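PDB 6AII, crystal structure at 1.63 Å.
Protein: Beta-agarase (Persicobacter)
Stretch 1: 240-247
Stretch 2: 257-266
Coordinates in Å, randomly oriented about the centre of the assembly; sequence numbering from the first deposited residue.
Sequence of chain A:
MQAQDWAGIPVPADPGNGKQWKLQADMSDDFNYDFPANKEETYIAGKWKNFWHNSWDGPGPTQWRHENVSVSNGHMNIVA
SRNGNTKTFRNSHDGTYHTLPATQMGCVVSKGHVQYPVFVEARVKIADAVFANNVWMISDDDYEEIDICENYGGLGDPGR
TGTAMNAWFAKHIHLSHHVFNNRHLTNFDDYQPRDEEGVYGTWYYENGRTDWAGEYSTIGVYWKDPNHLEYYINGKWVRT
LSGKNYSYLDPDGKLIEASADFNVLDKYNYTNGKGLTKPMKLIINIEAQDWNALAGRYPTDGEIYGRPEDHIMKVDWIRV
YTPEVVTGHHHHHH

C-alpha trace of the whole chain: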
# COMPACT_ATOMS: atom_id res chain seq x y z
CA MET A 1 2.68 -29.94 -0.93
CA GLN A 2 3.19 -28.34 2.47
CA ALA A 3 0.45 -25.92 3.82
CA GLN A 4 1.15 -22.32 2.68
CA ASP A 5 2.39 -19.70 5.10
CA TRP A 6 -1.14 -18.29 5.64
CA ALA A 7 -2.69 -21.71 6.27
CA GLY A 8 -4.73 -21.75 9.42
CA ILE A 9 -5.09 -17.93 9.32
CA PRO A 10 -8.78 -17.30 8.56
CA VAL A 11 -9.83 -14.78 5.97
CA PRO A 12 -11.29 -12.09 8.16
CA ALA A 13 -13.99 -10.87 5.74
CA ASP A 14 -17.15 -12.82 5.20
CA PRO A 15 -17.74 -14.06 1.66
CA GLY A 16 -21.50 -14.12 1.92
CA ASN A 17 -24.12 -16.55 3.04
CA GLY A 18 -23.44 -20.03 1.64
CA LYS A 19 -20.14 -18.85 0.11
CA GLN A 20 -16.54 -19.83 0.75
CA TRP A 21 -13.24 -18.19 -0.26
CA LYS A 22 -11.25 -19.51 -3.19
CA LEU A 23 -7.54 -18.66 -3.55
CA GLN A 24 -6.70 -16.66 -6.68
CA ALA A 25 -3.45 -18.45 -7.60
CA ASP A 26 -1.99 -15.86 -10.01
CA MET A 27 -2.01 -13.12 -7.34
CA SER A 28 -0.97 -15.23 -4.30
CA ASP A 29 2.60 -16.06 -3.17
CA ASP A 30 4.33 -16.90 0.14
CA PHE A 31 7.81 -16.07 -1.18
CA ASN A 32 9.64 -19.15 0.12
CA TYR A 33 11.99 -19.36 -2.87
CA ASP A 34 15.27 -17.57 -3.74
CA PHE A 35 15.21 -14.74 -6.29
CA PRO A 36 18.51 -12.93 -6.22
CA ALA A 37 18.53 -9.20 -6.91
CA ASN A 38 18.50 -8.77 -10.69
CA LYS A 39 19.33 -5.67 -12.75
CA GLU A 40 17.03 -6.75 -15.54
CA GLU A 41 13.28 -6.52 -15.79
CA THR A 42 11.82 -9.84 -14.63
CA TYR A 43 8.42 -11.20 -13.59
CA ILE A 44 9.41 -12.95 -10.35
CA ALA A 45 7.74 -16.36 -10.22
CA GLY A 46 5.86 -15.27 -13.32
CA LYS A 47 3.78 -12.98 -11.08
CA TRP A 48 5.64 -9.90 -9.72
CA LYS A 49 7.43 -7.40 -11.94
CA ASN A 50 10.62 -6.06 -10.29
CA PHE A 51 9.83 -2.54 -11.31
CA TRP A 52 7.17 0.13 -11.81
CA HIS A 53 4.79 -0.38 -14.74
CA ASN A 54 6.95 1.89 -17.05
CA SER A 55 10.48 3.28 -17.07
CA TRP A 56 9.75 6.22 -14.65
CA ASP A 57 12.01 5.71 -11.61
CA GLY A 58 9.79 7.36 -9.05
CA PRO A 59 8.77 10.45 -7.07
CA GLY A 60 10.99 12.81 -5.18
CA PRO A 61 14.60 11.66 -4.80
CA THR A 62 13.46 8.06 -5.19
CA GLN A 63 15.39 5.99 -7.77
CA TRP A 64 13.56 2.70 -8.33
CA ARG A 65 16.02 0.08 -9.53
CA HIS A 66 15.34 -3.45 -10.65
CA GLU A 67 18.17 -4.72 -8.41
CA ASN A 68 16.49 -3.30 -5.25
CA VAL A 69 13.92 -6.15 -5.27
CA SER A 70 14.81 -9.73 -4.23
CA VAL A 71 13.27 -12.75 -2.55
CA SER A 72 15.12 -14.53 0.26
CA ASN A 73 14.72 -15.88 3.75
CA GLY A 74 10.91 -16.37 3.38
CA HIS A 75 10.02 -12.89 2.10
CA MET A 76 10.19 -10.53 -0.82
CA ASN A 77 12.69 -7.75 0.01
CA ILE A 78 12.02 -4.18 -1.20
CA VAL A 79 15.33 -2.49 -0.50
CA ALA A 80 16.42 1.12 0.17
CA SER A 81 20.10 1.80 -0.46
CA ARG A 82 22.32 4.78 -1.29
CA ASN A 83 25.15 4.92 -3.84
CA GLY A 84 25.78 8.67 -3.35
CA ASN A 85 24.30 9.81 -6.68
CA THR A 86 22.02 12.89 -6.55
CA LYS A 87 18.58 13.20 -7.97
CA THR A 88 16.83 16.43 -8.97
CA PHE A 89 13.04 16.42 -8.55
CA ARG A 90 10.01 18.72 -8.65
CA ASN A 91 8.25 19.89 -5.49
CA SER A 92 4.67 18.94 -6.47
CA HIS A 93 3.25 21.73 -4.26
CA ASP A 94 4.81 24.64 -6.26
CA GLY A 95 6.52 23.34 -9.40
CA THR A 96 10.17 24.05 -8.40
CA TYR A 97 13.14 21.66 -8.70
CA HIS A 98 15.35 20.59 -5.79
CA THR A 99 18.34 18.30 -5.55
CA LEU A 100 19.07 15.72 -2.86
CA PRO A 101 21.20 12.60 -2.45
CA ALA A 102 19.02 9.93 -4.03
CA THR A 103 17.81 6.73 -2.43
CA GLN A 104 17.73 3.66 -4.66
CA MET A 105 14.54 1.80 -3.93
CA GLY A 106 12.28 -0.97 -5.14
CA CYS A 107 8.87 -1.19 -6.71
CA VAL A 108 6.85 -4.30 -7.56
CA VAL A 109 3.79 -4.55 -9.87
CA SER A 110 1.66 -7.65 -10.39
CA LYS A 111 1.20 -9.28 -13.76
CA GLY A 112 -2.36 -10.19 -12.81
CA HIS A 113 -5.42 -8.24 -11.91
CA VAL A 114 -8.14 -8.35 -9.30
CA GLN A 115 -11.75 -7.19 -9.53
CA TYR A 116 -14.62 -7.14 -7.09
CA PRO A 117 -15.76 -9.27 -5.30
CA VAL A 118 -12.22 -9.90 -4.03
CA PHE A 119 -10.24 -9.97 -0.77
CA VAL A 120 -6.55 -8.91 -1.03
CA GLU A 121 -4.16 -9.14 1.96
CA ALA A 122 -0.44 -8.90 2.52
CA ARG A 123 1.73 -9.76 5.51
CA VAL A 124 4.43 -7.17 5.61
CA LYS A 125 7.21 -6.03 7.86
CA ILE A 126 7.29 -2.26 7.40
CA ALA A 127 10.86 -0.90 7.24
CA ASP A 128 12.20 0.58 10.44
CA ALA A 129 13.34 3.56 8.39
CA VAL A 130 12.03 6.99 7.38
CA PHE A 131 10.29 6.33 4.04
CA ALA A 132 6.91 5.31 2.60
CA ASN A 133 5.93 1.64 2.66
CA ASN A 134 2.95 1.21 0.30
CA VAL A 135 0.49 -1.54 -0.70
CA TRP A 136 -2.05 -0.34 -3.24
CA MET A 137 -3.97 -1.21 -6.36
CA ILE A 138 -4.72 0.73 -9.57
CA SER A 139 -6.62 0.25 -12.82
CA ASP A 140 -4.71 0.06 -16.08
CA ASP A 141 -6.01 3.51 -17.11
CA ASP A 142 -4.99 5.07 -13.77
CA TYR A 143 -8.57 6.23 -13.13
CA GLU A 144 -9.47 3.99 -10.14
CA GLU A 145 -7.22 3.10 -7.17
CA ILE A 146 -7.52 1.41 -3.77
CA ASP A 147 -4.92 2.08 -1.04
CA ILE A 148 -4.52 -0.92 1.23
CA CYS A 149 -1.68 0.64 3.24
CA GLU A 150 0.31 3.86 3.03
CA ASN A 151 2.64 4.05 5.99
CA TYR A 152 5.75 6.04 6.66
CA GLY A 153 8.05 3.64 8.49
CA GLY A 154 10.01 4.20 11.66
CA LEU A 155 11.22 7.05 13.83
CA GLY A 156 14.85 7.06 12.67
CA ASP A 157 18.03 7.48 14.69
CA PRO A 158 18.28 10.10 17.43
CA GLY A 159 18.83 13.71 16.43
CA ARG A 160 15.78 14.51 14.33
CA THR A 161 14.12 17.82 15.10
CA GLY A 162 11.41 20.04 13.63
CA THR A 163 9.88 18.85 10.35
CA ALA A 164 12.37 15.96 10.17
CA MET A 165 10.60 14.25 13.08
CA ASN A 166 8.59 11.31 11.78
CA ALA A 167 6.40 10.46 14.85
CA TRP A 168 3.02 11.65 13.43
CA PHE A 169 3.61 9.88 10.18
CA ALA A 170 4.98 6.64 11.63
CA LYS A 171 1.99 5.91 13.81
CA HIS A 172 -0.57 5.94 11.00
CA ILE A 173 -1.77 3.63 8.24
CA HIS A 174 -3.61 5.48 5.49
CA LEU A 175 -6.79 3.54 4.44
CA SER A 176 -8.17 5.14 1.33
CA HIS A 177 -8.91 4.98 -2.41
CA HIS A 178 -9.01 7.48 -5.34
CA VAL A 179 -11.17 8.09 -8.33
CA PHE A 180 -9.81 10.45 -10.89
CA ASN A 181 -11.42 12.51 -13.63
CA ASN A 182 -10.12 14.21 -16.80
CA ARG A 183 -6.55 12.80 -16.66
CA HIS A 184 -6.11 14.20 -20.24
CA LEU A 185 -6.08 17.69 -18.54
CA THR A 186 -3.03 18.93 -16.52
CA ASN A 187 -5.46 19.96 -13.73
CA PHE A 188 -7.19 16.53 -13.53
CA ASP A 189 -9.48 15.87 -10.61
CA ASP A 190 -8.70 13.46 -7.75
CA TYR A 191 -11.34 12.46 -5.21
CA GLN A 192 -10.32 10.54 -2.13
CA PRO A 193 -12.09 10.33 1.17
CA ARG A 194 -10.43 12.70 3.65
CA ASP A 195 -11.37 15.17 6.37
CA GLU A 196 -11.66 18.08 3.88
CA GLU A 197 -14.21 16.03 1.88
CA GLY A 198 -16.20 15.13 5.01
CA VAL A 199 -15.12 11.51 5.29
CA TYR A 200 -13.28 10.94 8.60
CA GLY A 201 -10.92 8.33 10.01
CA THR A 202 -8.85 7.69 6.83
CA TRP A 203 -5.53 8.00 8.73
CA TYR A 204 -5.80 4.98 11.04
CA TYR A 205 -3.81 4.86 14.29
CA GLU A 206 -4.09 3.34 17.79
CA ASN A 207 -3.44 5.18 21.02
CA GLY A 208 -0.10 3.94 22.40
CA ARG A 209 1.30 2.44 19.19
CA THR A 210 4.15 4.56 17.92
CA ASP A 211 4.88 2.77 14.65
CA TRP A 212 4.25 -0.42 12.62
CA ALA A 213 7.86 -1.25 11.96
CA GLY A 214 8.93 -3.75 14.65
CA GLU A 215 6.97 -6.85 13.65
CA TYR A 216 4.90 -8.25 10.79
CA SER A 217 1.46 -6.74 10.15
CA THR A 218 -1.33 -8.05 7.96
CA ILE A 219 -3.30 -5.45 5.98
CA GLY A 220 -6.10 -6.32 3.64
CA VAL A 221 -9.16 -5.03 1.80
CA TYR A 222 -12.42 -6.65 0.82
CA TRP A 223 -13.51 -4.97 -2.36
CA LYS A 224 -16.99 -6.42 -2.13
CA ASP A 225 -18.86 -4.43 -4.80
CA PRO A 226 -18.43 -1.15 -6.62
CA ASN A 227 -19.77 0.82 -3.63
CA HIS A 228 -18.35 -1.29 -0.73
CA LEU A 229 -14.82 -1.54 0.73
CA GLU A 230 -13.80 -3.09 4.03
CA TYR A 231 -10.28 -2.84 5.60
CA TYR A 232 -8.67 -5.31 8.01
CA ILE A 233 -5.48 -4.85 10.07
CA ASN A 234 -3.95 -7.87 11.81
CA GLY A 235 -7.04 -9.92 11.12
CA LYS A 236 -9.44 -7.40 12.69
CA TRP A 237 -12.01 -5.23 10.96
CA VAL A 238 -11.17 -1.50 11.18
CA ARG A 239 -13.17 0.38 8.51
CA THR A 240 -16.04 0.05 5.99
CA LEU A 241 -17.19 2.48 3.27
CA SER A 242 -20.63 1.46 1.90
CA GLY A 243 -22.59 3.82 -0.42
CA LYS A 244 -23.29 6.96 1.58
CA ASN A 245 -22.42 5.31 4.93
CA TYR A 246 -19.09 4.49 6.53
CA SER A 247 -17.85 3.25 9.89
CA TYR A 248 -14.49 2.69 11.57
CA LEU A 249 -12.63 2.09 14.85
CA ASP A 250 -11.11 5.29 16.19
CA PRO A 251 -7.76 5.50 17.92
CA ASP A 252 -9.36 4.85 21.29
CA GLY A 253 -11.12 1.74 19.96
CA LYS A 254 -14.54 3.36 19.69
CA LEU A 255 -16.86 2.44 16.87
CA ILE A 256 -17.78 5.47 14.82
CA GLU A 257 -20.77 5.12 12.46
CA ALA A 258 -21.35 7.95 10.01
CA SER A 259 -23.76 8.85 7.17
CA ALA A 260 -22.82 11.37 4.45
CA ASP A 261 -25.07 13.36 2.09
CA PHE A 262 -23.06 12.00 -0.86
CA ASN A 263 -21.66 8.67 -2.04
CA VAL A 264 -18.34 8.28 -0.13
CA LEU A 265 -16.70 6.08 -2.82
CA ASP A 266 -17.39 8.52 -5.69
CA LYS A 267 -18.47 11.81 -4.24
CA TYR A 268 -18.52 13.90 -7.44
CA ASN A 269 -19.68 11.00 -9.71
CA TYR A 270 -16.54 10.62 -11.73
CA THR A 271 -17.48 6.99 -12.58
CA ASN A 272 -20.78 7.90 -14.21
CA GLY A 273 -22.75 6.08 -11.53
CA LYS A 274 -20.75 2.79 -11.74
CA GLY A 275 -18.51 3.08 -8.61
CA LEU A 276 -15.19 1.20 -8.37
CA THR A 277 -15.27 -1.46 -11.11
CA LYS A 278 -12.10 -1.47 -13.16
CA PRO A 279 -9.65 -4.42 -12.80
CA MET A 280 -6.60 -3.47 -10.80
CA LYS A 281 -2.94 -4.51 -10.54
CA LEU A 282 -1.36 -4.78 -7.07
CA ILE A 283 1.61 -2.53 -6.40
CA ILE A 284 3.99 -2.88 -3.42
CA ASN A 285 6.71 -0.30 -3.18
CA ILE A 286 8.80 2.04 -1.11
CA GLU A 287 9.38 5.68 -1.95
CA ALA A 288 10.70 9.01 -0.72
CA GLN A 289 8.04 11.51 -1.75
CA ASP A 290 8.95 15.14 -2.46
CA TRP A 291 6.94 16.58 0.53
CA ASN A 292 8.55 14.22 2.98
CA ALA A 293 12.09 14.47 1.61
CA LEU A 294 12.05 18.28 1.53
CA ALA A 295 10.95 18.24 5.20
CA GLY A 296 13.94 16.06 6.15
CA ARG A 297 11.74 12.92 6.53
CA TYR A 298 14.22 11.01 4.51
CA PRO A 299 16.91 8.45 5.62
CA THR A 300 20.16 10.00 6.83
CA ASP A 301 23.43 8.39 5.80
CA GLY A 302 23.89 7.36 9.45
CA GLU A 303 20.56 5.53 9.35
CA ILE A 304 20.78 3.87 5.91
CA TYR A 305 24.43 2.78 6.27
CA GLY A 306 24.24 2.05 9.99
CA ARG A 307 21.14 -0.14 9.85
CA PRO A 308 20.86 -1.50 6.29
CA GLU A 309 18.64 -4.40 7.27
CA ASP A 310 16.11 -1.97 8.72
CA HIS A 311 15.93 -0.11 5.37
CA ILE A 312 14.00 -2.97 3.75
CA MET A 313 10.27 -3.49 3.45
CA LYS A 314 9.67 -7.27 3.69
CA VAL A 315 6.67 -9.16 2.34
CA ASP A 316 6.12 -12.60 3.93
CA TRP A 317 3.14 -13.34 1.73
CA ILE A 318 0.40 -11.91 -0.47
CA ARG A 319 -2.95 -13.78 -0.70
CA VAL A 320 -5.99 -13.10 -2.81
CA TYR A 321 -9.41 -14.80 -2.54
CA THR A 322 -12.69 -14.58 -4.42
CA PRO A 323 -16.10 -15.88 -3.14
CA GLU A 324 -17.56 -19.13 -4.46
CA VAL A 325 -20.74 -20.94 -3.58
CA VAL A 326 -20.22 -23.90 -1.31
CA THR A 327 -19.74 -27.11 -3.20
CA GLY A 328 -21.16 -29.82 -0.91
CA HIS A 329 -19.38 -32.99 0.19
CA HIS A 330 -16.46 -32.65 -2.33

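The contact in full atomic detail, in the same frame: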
# COMPACT_ATOMS: atom_id res chain seq x y z
N THR A 240 -15.18 0.40 7.16
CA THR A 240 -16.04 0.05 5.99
C THR A 240 -16.50 1.37 5.36
O THR A 240 -16.88 2.31 6.08
CB THR A 240 -17.29 -0.71 6.42
OG1 THR A 240 -16.86 -2.02 6.82
CG2 THR A 240 -18.30 -0.84 5.29
N LEU A 241 -16.47 1.43 4.04
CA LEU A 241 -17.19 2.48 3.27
C LEU A 241 -18.26 1.72 2.44
O LEU A 241 -17.92 0.77 1.78
CB LEU A 241 -16.25 3.19 2.32
CG LEU A 241 -15.48 4.39 2.89
CD1 LEU A 241 -14.55 3.96 3.98
CD2 LEU A 241 -14.70 5.18 1.83
N SER A 242 -19.50 2.18 2.55
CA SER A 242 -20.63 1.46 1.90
C SER A 242 -21.66 2.47 1.42
O SER A 242 -22.45 2.96 2.23
CB SER A 242 -21.26 0.48 2.84
OG SER A 242 -22.04 -0.43 2.06
N GLY A 243 -21.62 2.79 0.14
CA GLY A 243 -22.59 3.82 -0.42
C GLY A 243 -22.39 5.19 0.19
O GLY A 243 -21.32 5.79 0.01
N LYS A 244 -23.38 5.66 0.97
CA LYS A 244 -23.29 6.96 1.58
C LYS A 244 -22.88 6.83 3.04
O LYS A 244 -22.74 7.86 3.73
CB LYS A 244 -24.64 7.70 1.52
CG LYS A 244 -25.13 7.93 0.11
CD LYS A 244 -26.38 8.81 0.13
CE LYS A 244 -26.80 9.11 -1.29
NZ LYS A 244 -27.91 10.10 -1.29
N ASN A 245 -22.67 5.60 3.52
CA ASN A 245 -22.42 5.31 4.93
C ASN A 245 -20.96 4.83 5.08
O ASN A 245 -20.38 4.33 4.10
CB ASN A 245 -23.27 4.15 5.45
CG ASN A 245 -24.75 4.53 5.46
OD1 ASN A 245 -25.10 5.68 5.65
ND2 ASN A 245 -25.60 3.57 5.20
N TYR A 246 -20.42 5.07 6.26
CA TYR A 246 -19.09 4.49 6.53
C TYR A 246 -18.94 4.35 8.03
O TYR A 246 -19.64 5.05 8.81
CB TYR A 246 -17.96 5.34 5.94
CG TYR A 246 -17.70 6.71 6.52
CD1 TYR A 246 -18.52 7.76 6.15
CD2 TYR A 246 -16.66 6.98 7.43
CE1 TYR A 246 -18.35 9.02 6.67
CE2 TYR A 246 -16.53 8.22 8.01
CZ TYR A 246 -17.34 9.26 7.57
OH TYR A 246 -17.18 10.52 8.06
N SER A 247 -18.03 3.46 8.47
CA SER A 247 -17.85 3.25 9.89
C SER A 247 -16.40 2.81 10.10
O SER A 247 -15.76 2.32 9.18
CB SER A 247 -18.77 2.20 10.43
OG SER A 247 -18.71 1.01 9.65
N GLU A 257 -19.92 5.40 13.62
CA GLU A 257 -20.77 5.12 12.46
C GLU A 257 -21.30 6.43 11.89
O GLU A 257 -21.79 7.24 12.65
CB GLU A 257 -21.96 4.28 12.89
CG GLU A 257 -21.55 2.89 13.31
CD GLU A 257 -22.70 2.01 13.81
OE1 GLU A 257 -23.29 2.35 14.85
OE2 GLU A 257 -22.93 1.00 13.21
N ALA A 258 -21.09 6.65 10.61
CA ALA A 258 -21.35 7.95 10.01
C ALA A 258 -22.16 7.76 8.73
O ALA A 258 -22.15 6.71 8.10
CB ALA A 258 -20.06 8.69 9.77
N SER A 259 -22.90 8.81 8.38
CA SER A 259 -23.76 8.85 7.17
C SER A 259 -23.51 10.17 6.44
O SER A 259 -23.71 11.19 7.05
CB SER A 259 -25.19 8.78 7.56
OG SER A 259 -25.58 7.44 7.84
N ALA A 260 -23.10 10.14 5.20
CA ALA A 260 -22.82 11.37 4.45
C ALA A 260 -23.99 11.68 3.51
O ALA A 260 -24.85 10.82 3.27
CB ALA A 260 -21.55 11.25 3.66
N ASP A 261 -24.01 12.93 3.00
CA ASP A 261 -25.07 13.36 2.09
C ASP A 261 -24.69 13.04 0.65
O ASP A 261 -25.40 13.46 -0.27
CB ASP A 261 -25.30 14.87 2.17
CG ASP A 261 -26.03 15.33 3.43
OD1 ASP A 261 -26.73 14.49 4.07
OD2 ASP A 261 -25.91 16.55 3.76
N PHE A 262 -23.59 12.33 0.45
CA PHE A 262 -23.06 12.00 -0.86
C PHE A 262 -22.51 10.57 -0.80
O PHE A 262 -22.37 10.00 0.31
CB PHE A 262 -21.94 12.98 -1.25
CG PHE A 262 -20.90 13.16 -0.16
CD1 PHE A 262 -19.83 12.27 -0.06
CD2 PHE A 262 -21.01 14.17 0.78
CE1 PHE A 262 -18.88 12.41 0.94
CE2 PHE A 262 -20.06 14.31 1.79
CZ PHE A 262 -19.01 13.42 1.88
N ASN A 263 -22.29 9.99 -1.95
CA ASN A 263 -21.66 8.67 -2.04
C ASN A 263 -20.19 8.82 -1.62
O ASN A 263 -19.48 9.64 -2.19
CB ASN A 263 -21.80 8.12 -3.45
CG ASN A 263 -21.22 6.73 -3.60
OD1 ASN A 263 -20.00 6.59 -3.61
ND2 ASN A 263 -22.08 5.71 -3.74
N VAL A 264 -19.73 8.03 -0.64
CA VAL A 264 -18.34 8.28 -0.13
C VAL A 264 -17.29 7.57 -0.96
O VAL A 264 -16.11 7.94 -0.78
CB VAL A 264 -18.23 7.90 1.35
CG1 VAL A 264 -19.15 8.70 2.21
CG2 VAL A 264 -18.38 6.40 1.58
N LEU A 265 -17.67 6.67 -1.88
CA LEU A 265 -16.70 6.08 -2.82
C LEU A 265 -16.45 6.96 -4.03
O LEU A 265 -15.33 7.00 -4.50
CB LEU A 265 -17.11 4.69 -3.25
CG LEU A 265 -17.08 3.81 -2.00
CD1 LEU A 265 -18.46 3.56 -1.43
CD2 LEU A 265 -16.21 2.62 -2.13
N ASP A 266 -17.48 7.69 -4.45
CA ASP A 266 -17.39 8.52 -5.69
C ASP A 266 -18.22 9.78 -5.51
O ASP A 266 -19.33 9.90 -6.03
CB ASP A 266 -17.80 7.70 -6.91
CG ASP A 266 -17.71 8.48 -8.22
OD1 ASP A 266 -16.94 9.49 -8.25
OD2 ASP A 266 -18.35 8.05 -9.19

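Four backbone hydrogen bonds and one between side chains hold these stretches together. Two of them run from the second stretch to the turn of the first: Ala260 N donates to Lys244 O at 2.7 Å, and Val264 N donates to Gly243 O at 2.8 Å, both nearly linear. Next to them, Tyr246 and Ala258 form the hydrogen-bonded pair of an antiparallel ladder, with Tyr246 N to Ala258 O at 3.0 Å and Ala258 N to Tyr246 O at 2.8 Å. Asn245 with Ser259 and Ser247 with Glu257 are the non-hydrogen-bonded pairs that flank it. At such a pair the chains draw close, 4.4 Å between Asn245 CA and Ser259 CA, and the two residues' own backbone N and O do not bond each other, which leaves a direct polar link to the side chains; here Ser259 OG donates to Asn245 OD1 at 2.9 Å.

The first stretch is itself a hairpin. Its type II' turn, Ser242 to Asn245, is closed by Asn245 N to Ser242 O at 2.9 Å and Ser242 N to Asn245 O at 2.8 Å. Gly243 occupies the turn's first central position with phi 64° and psi -113°, and a positive phi favours glycine. The inward hydrogen bonds of the hairpin leave the carbonyls of Gly243 and Lys244 free to accept from the second stretch. Beyond Ser259 that stretch leaves the strand and curls around the turn, so that Lys244 CA lies 3.4 Å from Phe262 O in a CA-H...O contact. The curl is braced from within by Asn263 OD1, which accepts from Asp266 N at 2.9 Å and, weakly, from Leu265 N at 2.9 Å.

Packing follows the alternation of the strands. Asn245, Ser247, Glu257 and Ser259 share one face of the sheet, where Ser247 CB and Glu257 CG approach to 4.1 Å. Tyr246 and Ala258 share the other. With chi1 at 67° (p), the tyrosine ring lies beneath the small methyl of its partner: Ala258 CB sits 3.5 Å from Tyr246 CZ, over the ring face, in a CH-pi contact. The phenol hydroxyl is satisfied elsewhere in the structure.

Val264, pointing toward the first stretch, joins this apolar patch to the hairpin's other strand. Its CG1 reaches Tyr246 CD1 at 4.1 Å, while its CG2 meets Leu241 CG at 3.8 Å. Leu265 extends the patch more loosely, its CD1 4.4 Å from Leu241 CB and 3.6 Å from Gly243 N. The rule to read here is economical: one residue, Val264, ties the turn through its backbone nitrogen and fills the space beside two hairpin side chains with its methyls.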